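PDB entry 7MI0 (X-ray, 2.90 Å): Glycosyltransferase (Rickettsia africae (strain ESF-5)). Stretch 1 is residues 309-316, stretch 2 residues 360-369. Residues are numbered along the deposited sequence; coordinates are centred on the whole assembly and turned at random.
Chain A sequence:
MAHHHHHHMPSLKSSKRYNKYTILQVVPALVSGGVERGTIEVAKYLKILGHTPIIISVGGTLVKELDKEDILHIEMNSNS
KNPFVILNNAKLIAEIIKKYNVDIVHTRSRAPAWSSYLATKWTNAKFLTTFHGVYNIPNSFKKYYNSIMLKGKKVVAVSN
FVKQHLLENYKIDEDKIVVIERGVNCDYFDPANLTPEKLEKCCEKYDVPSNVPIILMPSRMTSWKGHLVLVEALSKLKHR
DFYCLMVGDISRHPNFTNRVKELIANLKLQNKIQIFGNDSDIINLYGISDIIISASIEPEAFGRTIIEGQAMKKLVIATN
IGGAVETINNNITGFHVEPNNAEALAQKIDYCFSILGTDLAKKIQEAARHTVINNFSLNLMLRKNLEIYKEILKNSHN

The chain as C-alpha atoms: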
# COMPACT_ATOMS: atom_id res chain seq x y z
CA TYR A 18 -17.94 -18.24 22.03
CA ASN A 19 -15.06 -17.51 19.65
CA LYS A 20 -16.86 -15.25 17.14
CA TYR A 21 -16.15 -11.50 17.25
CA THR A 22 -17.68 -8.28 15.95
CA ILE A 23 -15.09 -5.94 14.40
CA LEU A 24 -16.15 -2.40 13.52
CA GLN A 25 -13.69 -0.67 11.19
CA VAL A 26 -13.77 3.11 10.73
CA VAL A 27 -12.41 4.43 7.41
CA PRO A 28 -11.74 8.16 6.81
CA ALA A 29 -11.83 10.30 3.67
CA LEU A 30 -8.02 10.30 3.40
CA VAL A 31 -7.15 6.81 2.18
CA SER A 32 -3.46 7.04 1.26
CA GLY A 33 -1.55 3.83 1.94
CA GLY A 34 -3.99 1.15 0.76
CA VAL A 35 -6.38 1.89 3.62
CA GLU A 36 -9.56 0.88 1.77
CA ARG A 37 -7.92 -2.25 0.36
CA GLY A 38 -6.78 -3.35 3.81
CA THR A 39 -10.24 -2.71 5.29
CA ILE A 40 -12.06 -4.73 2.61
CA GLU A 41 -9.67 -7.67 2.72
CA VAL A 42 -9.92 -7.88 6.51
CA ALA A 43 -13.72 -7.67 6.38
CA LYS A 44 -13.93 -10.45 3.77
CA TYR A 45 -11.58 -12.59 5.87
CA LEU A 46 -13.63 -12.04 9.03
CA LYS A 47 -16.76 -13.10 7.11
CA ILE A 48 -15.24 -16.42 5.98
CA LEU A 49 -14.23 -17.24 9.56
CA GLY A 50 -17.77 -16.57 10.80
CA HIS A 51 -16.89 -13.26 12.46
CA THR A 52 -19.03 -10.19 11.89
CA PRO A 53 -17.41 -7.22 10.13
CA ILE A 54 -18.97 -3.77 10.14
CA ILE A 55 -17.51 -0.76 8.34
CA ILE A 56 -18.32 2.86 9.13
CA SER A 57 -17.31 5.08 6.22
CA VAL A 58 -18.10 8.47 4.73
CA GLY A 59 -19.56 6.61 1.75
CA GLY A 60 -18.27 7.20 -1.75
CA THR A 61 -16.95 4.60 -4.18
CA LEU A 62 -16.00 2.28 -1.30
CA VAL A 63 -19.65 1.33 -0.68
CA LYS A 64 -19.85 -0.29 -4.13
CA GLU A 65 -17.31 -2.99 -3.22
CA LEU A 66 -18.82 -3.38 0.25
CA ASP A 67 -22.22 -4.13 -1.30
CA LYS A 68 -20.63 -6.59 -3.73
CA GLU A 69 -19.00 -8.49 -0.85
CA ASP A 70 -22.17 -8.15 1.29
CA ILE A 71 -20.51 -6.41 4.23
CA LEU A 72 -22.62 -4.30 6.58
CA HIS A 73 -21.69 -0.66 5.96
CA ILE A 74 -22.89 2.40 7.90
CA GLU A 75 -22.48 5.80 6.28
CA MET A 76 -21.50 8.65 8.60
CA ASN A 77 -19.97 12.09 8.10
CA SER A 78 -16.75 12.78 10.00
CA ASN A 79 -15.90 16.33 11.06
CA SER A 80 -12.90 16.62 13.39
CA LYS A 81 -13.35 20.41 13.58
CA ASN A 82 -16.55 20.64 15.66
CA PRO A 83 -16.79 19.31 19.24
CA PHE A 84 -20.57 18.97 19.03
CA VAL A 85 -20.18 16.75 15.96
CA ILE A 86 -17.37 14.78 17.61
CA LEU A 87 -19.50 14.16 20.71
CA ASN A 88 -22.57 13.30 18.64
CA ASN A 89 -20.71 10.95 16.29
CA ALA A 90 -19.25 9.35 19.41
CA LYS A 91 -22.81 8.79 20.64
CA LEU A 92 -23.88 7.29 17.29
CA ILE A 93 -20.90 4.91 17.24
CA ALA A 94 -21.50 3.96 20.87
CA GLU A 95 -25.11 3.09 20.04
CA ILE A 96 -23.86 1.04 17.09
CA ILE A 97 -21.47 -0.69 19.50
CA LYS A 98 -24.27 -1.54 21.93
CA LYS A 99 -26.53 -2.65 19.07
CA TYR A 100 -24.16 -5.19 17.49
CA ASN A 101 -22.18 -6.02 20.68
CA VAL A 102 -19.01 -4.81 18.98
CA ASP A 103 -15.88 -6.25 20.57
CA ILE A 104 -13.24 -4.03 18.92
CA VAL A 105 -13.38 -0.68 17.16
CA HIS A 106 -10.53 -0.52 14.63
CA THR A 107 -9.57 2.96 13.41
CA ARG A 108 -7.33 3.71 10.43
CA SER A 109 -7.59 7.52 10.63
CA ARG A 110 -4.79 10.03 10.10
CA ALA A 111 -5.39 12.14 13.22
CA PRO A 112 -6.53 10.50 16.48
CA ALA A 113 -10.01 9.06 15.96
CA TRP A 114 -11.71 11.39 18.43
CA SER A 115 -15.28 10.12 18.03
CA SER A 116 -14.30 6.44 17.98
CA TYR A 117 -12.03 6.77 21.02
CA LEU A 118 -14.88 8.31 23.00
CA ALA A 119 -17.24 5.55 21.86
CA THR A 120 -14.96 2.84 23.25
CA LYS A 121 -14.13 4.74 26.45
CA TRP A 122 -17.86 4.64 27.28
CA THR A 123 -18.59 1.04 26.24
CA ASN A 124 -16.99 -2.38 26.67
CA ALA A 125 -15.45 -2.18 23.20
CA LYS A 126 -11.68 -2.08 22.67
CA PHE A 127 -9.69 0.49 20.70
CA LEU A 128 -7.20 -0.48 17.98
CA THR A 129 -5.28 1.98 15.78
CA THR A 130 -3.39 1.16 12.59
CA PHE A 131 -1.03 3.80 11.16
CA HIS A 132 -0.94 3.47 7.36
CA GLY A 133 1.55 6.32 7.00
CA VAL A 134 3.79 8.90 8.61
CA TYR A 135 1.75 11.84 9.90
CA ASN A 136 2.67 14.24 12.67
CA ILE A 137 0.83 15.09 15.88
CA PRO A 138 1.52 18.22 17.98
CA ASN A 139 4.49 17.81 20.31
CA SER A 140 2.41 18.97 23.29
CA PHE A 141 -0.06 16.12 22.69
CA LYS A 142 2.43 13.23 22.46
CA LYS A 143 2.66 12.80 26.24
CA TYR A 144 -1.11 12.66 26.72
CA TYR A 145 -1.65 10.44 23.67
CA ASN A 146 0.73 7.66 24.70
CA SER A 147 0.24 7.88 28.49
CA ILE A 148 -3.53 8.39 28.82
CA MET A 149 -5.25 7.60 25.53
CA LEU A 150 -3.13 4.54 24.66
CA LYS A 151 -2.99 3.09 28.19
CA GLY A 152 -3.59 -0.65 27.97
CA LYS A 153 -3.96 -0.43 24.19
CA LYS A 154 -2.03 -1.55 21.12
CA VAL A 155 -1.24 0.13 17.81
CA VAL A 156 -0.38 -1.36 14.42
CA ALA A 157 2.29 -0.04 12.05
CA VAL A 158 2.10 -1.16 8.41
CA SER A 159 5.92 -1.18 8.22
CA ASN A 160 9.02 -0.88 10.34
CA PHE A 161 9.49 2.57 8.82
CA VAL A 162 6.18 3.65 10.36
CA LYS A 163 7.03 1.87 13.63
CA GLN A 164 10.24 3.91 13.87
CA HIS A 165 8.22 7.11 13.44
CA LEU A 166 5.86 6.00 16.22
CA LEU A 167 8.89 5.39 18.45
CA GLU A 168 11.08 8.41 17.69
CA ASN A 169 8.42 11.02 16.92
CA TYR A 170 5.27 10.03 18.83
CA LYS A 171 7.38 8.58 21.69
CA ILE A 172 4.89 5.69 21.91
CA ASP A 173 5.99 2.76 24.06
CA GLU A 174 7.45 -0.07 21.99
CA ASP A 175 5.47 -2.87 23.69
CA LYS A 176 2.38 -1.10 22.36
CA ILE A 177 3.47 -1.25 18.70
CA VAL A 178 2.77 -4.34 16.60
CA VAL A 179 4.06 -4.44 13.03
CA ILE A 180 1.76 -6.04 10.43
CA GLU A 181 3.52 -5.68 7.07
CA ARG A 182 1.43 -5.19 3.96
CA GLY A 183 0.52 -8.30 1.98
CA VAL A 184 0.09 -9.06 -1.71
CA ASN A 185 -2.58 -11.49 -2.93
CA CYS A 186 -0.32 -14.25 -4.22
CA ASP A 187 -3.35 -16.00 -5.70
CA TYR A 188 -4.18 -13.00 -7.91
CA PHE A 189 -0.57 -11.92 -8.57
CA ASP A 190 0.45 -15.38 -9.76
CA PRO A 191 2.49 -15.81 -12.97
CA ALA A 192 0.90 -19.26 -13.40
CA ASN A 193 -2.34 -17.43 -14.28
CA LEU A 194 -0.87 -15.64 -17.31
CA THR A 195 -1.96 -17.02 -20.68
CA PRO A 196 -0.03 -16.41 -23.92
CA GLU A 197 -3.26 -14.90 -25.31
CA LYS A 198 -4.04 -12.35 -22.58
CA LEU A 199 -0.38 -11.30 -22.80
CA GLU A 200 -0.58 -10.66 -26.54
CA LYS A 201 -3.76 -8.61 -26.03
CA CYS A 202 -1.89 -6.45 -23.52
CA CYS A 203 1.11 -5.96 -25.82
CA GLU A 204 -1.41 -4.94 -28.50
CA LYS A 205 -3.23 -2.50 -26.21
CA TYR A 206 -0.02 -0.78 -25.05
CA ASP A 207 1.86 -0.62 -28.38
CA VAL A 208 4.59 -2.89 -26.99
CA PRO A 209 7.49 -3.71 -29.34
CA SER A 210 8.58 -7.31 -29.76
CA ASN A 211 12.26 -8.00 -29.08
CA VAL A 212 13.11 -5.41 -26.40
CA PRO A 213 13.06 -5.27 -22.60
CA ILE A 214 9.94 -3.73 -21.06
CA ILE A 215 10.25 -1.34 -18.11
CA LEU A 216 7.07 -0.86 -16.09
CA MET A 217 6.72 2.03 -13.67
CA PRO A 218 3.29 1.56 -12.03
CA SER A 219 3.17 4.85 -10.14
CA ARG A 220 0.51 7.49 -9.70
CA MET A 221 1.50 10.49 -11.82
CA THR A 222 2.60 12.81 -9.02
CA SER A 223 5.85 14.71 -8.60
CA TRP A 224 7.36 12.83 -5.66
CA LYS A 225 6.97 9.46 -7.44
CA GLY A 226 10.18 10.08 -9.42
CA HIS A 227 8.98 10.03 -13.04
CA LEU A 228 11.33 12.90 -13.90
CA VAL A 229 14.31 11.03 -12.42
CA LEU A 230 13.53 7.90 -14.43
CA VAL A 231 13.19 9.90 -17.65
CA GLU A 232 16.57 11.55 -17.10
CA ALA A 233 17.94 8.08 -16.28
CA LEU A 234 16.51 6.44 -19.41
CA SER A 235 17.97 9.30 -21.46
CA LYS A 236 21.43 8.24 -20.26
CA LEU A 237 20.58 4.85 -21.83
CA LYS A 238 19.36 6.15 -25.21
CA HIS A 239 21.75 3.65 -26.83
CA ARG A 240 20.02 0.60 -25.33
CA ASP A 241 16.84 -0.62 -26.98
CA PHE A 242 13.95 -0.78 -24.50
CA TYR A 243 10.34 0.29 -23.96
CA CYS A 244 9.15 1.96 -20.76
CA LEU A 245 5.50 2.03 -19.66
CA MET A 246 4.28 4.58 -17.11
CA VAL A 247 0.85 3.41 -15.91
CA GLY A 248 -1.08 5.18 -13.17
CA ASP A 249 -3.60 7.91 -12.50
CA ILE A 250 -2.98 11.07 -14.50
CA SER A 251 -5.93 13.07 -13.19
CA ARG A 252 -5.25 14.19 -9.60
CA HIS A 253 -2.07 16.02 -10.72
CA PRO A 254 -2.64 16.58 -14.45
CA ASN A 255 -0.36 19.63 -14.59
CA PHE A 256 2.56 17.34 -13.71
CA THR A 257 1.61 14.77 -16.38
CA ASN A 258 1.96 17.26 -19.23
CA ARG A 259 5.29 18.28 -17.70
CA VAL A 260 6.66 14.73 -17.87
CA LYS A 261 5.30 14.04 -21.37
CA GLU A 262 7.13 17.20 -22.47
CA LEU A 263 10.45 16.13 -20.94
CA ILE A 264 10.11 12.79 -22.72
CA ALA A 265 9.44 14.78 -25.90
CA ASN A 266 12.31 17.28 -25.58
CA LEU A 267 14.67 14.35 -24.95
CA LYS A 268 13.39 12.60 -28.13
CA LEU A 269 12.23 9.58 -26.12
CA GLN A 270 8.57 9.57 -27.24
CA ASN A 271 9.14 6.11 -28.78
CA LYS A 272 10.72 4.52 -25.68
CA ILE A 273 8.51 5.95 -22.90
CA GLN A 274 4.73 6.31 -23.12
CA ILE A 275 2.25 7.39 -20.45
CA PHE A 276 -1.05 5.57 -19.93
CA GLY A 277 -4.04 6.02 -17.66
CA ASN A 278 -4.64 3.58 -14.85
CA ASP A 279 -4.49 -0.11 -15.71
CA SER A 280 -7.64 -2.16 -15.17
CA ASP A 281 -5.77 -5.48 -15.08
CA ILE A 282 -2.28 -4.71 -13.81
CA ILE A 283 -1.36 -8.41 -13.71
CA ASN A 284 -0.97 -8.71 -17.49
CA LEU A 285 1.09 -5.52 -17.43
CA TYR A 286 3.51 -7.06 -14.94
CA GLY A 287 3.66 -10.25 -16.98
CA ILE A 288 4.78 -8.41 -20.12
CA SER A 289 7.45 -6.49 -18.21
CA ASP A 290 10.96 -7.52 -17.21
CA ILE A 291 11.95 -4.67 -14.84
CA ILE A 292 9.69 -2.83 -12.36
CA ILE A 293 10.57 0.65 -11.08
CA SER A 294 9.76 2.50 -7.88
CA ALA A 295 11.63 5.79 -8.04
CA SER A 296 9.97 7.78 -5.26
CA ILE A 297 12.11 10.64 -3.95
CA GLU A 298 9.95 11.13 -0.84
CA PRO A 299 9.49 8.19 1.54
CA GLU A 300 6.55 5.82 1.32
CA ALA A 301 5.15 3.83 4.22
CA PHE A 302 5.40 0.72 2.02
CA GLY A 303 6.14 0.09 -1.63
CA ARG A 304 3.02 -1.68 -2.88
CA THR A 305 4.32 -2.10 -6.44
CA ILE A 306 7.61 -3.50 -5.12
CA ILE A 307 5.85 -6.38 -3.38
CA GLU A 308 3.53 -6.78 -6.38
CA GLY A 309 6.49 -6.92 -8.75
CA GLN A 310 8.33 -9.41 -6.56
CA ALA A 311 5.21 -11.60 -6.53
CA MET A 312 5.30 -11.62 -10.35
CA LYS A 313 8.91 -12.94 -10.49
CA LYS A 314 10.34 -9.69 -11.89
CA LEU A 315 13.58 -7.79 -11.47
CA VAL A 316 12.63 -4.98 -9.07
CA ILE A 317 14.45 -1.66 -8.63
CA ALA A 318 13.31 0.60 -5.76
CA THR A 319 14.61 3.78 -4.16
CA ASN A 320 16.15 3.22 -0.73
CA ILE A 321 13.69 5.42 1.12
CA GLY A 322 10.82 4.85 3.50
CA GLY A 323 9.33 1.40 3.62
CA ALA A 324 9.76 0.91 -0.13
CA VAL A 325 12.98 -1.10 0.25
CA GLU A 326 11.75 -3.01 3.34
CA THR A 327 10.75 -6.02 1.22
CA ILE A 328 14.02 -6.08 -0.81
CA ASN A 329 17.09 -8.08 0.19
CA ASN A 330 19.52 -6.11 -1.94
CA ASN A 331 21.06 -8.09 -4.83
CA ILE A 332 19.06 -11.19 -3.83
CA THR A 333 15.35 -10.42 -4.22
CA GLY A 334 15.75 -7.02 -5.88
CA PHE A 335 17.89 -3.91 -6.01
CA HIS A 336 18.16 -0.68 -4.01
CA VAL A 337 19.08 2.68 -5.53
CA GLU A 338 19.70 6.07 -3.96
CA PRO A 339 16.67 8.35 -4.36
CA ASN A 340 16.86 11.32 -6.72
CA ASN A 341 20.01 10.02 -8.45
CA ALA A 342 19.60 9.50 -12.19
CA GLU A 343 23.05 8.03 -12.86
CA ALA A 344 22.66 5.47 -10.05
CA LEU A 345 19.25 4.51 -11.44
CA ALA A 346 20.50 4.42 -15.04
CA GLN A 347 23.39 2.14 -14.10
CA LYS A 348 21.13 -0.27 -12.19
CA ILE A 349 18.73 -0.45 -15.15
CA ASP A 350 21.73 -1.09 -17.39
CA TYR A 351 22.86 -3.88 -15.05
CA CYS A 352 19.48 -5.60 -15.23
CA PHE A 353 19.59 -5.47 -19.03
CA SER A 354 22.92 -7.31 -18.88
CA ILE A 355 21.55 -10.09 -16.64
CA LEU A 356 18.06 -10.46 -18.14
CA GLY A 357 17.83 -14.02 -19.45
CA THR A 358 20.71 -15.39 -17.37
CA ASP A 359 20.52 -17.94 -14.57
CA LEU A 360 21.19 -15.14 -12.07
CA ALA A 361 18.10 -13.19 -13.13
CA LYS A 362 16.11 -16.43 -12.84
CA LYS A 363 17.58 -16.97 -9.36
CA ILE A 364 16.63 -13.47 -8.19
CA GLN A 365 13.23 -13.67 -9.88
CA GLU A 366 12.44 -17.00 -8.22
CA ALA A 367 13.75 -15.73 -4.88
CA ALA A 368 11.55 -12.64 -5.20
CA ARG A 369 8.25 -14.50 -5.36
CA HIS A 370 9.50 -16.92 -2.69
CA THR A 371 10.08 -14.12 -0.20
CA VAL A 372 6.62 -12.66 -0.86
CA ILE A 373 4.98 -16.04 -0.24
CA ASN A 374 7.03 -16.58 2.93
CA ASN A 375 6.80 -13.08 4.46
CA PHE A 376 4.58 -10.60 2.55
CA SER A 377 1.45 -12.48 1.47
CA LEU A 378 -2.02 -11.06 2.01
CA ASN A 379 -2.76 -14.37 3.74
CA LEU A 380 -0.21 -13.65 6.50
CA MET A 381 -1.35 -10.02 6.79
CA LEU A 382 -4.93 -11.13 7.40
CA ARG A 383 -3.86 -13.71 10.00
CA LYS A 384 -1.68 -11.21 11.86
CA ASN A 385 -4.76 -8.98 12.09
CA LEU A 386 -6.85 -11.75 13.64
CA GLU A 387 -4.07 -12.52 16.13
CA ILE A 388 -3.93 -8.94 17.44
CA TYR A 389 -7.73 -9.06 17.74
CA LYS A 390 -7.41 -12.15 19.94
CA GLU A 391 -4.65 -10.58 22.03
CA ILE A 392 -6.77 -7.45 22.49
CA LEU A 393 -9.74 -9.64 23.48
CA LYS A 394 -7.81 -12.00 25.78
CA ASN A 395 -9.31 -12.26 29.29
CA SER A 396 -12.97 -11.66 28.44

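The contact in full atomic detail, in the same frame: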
# COMPACT_ATOMS: atom_id res chain seq x y z
N GLY A 309 5.53 -6.49 -7.74
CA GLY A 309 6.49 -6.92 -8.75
C GLY A 309 7.27 -8.15 -8.33
O GLY A 309 7.55 -9.03 -9.14
N GLN A 310 7.65 -8.22 -7.05
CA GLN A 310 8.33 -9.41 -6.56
C GLN A 310 7.44 -10.64 -6.66
O GLN A 310 7.91 -11.74 -6.98
CB GLN A 310 8.78 -9.20 -5.11
CG GLN A 310 10.00 -8.34 -4.96
CD GLN A 310 10.35 -8.11 -3.51
OE1 GLN A 310 9.53 -7.61 -2.73
NE2 GLN A 310 11.57 -8.47 -3.12
N ALA A 311 6.14 -10.48 -6.40
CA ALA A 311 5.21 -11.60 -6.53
C ALA A 311 5.17 -12.12 -7.97
O ALA A 311 4.95 -13.32 -8.19
CB ALA A 311 3.82 -11.18 -6.08
N MET A 312 5.39 -11.25 -8.95
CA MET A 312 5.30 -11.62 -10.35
C MET A 312 6.62 -12.11 -10.92
O MET A 312 6.73 -12.24 -12.15
CB MET A 312 4.76 -10.45 -11.16
CG MET A 312 3.32 -10.07 -10.83
SD MET A 312 2.14 -11.42 -11.04
CE MET A 312 2.28 -11.73 -12.80
N LYS A 313 7.62 -12.37 -10.07
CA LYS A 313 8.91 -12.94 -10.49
C LYS A 313 9.66 -12.00 -11.44
O LYS A 313 10.21 -12.41 -12.46
CB LYS A 313 8.74 -14.33 -11.13
CG LYS A 313 8.29 -15.44 -10.19
CD LYS A 313 8.11 -16.76 -10.92
CE LYS A 313 8.01 -17.94 -9.96
NZ LYS A 313 7.87 -19.26 -10.64
N LYS A 314 9.70 -10.72 -11.08
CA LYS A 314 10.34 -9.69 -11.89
C LYS A 314 11.61 -9.17 -11.22
O LYS A 314 11.82 -9.35 -10.02
CB LYS A 314 9.38 -8.53 -12.16
CG LYS A 314 8.10 -8.95 -12.84
CD LYS A 314 8.40 -9.67 -14.15
CE LYS A 314 7.16 -10.37 -14.68
NZ LYS A 314 7.34 -10.90 -16.05
N LEU A 315 12.47 -8.54 -12.02
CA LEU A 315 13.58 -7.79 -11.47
C LEU A 315 13.06 -6.43 -11.00
O LEU A 315 12.49 -5.68 -11.80
CB LEU A 315 14.69 -7.62 -12.50
CG LEU A 315 15.42 -8.89 -12.92
CD1 LEU A 315 16.59 -8.55 -13.82
CD2 LEU A 315 15.89 -9.69 -11.70
N VAL A 316 13.24 -6.14 -9.72
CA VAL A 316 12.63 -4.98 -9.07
C VAL A 316 13.72 -4.01 -8.65
O VAL A 316 14.71 -4.41 -8.02
CB VAL A 316 11.77 -5.40 -7.87
CG1 VAL A 316 11.52 -4.20 -6.96
CG2 VAL A 316 10.45 -6.01 -8.34
N LEU A 360 21.23 -16.02 -13.24
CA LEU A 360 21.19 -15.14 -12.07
C LEU A 360 19.86 -14.41 -11.99
O LEU A 360 19.23 -14.36 -10.93
CB LEU A 360 22.35 -14.15 -12.11
CG LEU A 360 22.44 -13.13 -10.97
CD1 LEU A 360 22.19 -13.76 -9.59
CD2 LEU A 360 23.79 -12.45 -10.99
N ALA A 361 19.41 -13.82 -13.10
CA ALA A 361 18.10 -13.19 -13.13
C ALA A 361 17.02 -14.18 -12.69
O ALA A 361 16.18 -13.87 -11.84
CB ALA A 361 17.79 -12.65 -14.52
N LYS A 362 17.05 -15.40 -13.25
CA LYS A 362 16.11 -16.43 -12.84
C LYS A 362 16.20 -16.68 -11.34
O LYS A 362 15.17 -16.79 -10.67
CB LYS A 362 16.34 -17.72 -13.63
N LYS A 363 17.42 -16.74 -10.80
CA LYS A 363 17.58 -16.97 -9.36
C LYS A 363 16.91 -15.86 -8.56
O LYS A 363 16.12 -16.12 -7.64
CB LYS A 363 19.06 -17.06 -9.00
CG LYS A 363 19.28 -17.55 -7.58
CD LYS A 363 20.73 -17.42 -7.12
CE LYS A 363 20.86 -17.98 -5.70
NZ LYS A 363 22.18 -17.66 -5.09
N ILE A 364 17.22 -14.60 -8.89
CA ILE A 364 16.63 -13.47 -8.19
C ILE A 364 15.12 -13.43 -8.39
O ILE A 364 14.36 -13.14 -7.46
CB ILE A 364 17.29 -12.16 -8.67
CG1 ILE A 364 18.79 -12.19 -8.36
CG2 ILE A 364 16.59 -10.96 -8.04
CD1 ILE A 364 19.52 -10.94 -8.79
N GLN A 365 14.66 -13.70 -9.62
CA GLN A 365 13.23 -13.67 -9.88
C GLN A 365 12.49 -14.73 -9.07
O GLN A 365 11.45 -14.45 -8.46
CB GLN A 365 12.98 -13.84 -11.38
CG GLN A 365 13.40 -12.64 -12.18
CD GLN A 365 13.43 -12.90 -13.66
OE1 GLN A 365 13.27 -14.04 -14.11
NE2 GLN A 365 13.64 -11.84 -14.44
N GLU A 366 13.02 -15.96 -9.06
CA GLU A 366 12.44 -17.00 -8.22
C GLU A 366 12.47 -16.61 -6.75
O GLU A 366 11.47 -16.73 -6.04
CB GLU A 366 13.18 -18.32 -8.44
CG GLU A 366 13.03 -18.93 -9.83
CD GLU A 366 11.59 -19.28 -10.16
OE1 GLU A 366 10.83 -19.64 -9.23
OE2 GLU A 366 11.22 -19.19 -11.35
N ALA A 367 13.63 -16.12 -6.28
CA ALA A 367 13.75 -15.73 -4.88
C ALA A 367 12.78 -14.62 -4.52
O ALA A 367 12.35 -14.54 -3.36
CB ALA A 367 15.19 -15.29 -4.59
N ALA A 368 12.42 -13.78 -5.49
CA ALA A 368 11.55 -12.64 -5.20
C ALA A 368 10.14 -13.10 -4.87
O ALA A 368 9.54 -12.65 -3.89
CB ALA A 368 11.55 -11.66 -6.38
N ARG A 369 9.57 -13.99 -5.69
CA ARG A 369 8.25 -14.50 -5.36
C ARG A 369 8.29 -15.38 -4.11
O ARG A 369 7.32 -15.40 -3.34
CB ARG A 369 7.65 -15.27 -6.53
CG ARG A 369 6.27 -15.83 -6.20
CD ARG A 369 5.57 -16.43 -7.38
NE ARG A 369 4.34 -17.09 -6.96
CZ ARG A 369 3.16 -16.48 -6.86
NH1 ARG A 369 3.02 -15.20 -7.19
NH2 ARG A 369 2.11 -17.16 -6.42

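Contact between the end of a helix, the turn after it and the start of a strand (309-316) and one helix (360-369) of the Rickettsia africae glycosyltransferase. Polar contacts: the extended side chain of Arg369 (chi1 to chi3 all t) reaches the C-terminal end of the first helix, where NH1 donates to Ala311 O (2.9 Å, N-H...O angle 164°). The carbonyl oxygen lies at the guanidinium edge, near its plane, as suits a well-directed hydrogen bond. Lys313 NZ forms a salt bridge with Glu366, 3.3 Å from OE1 and 3.4 Å from OE2; both hydrogen bonds are weak. The CA-to-CB bond of Glu366 points away from the turn, but the m, m side chain brings its carboxylate back to the lysine. Backbone approach: Lys313, with positive phi (63°), brings its CA to 3.6 Å from Gln365 O in a CA-H...O contact. Gln310 O comes within 3.1 Å of Arg369 N, but the angle is too poor for a hydrogen bond. Packing: Ala368 points toward the first stretch, its small CB 3.9 Å from Gln310 CB, and the aliphatic part of Lys313 packs against that of Arg369 (Lys313 CG to Arg369 CB, 3.7 Å). Farther along, Leu315 CD2 meets Ile364 CG2 at 3.9 Å, while Leu315 CD1 lies 4.3 Å from Ala361 CB, so both methyls take part in the apolar contact.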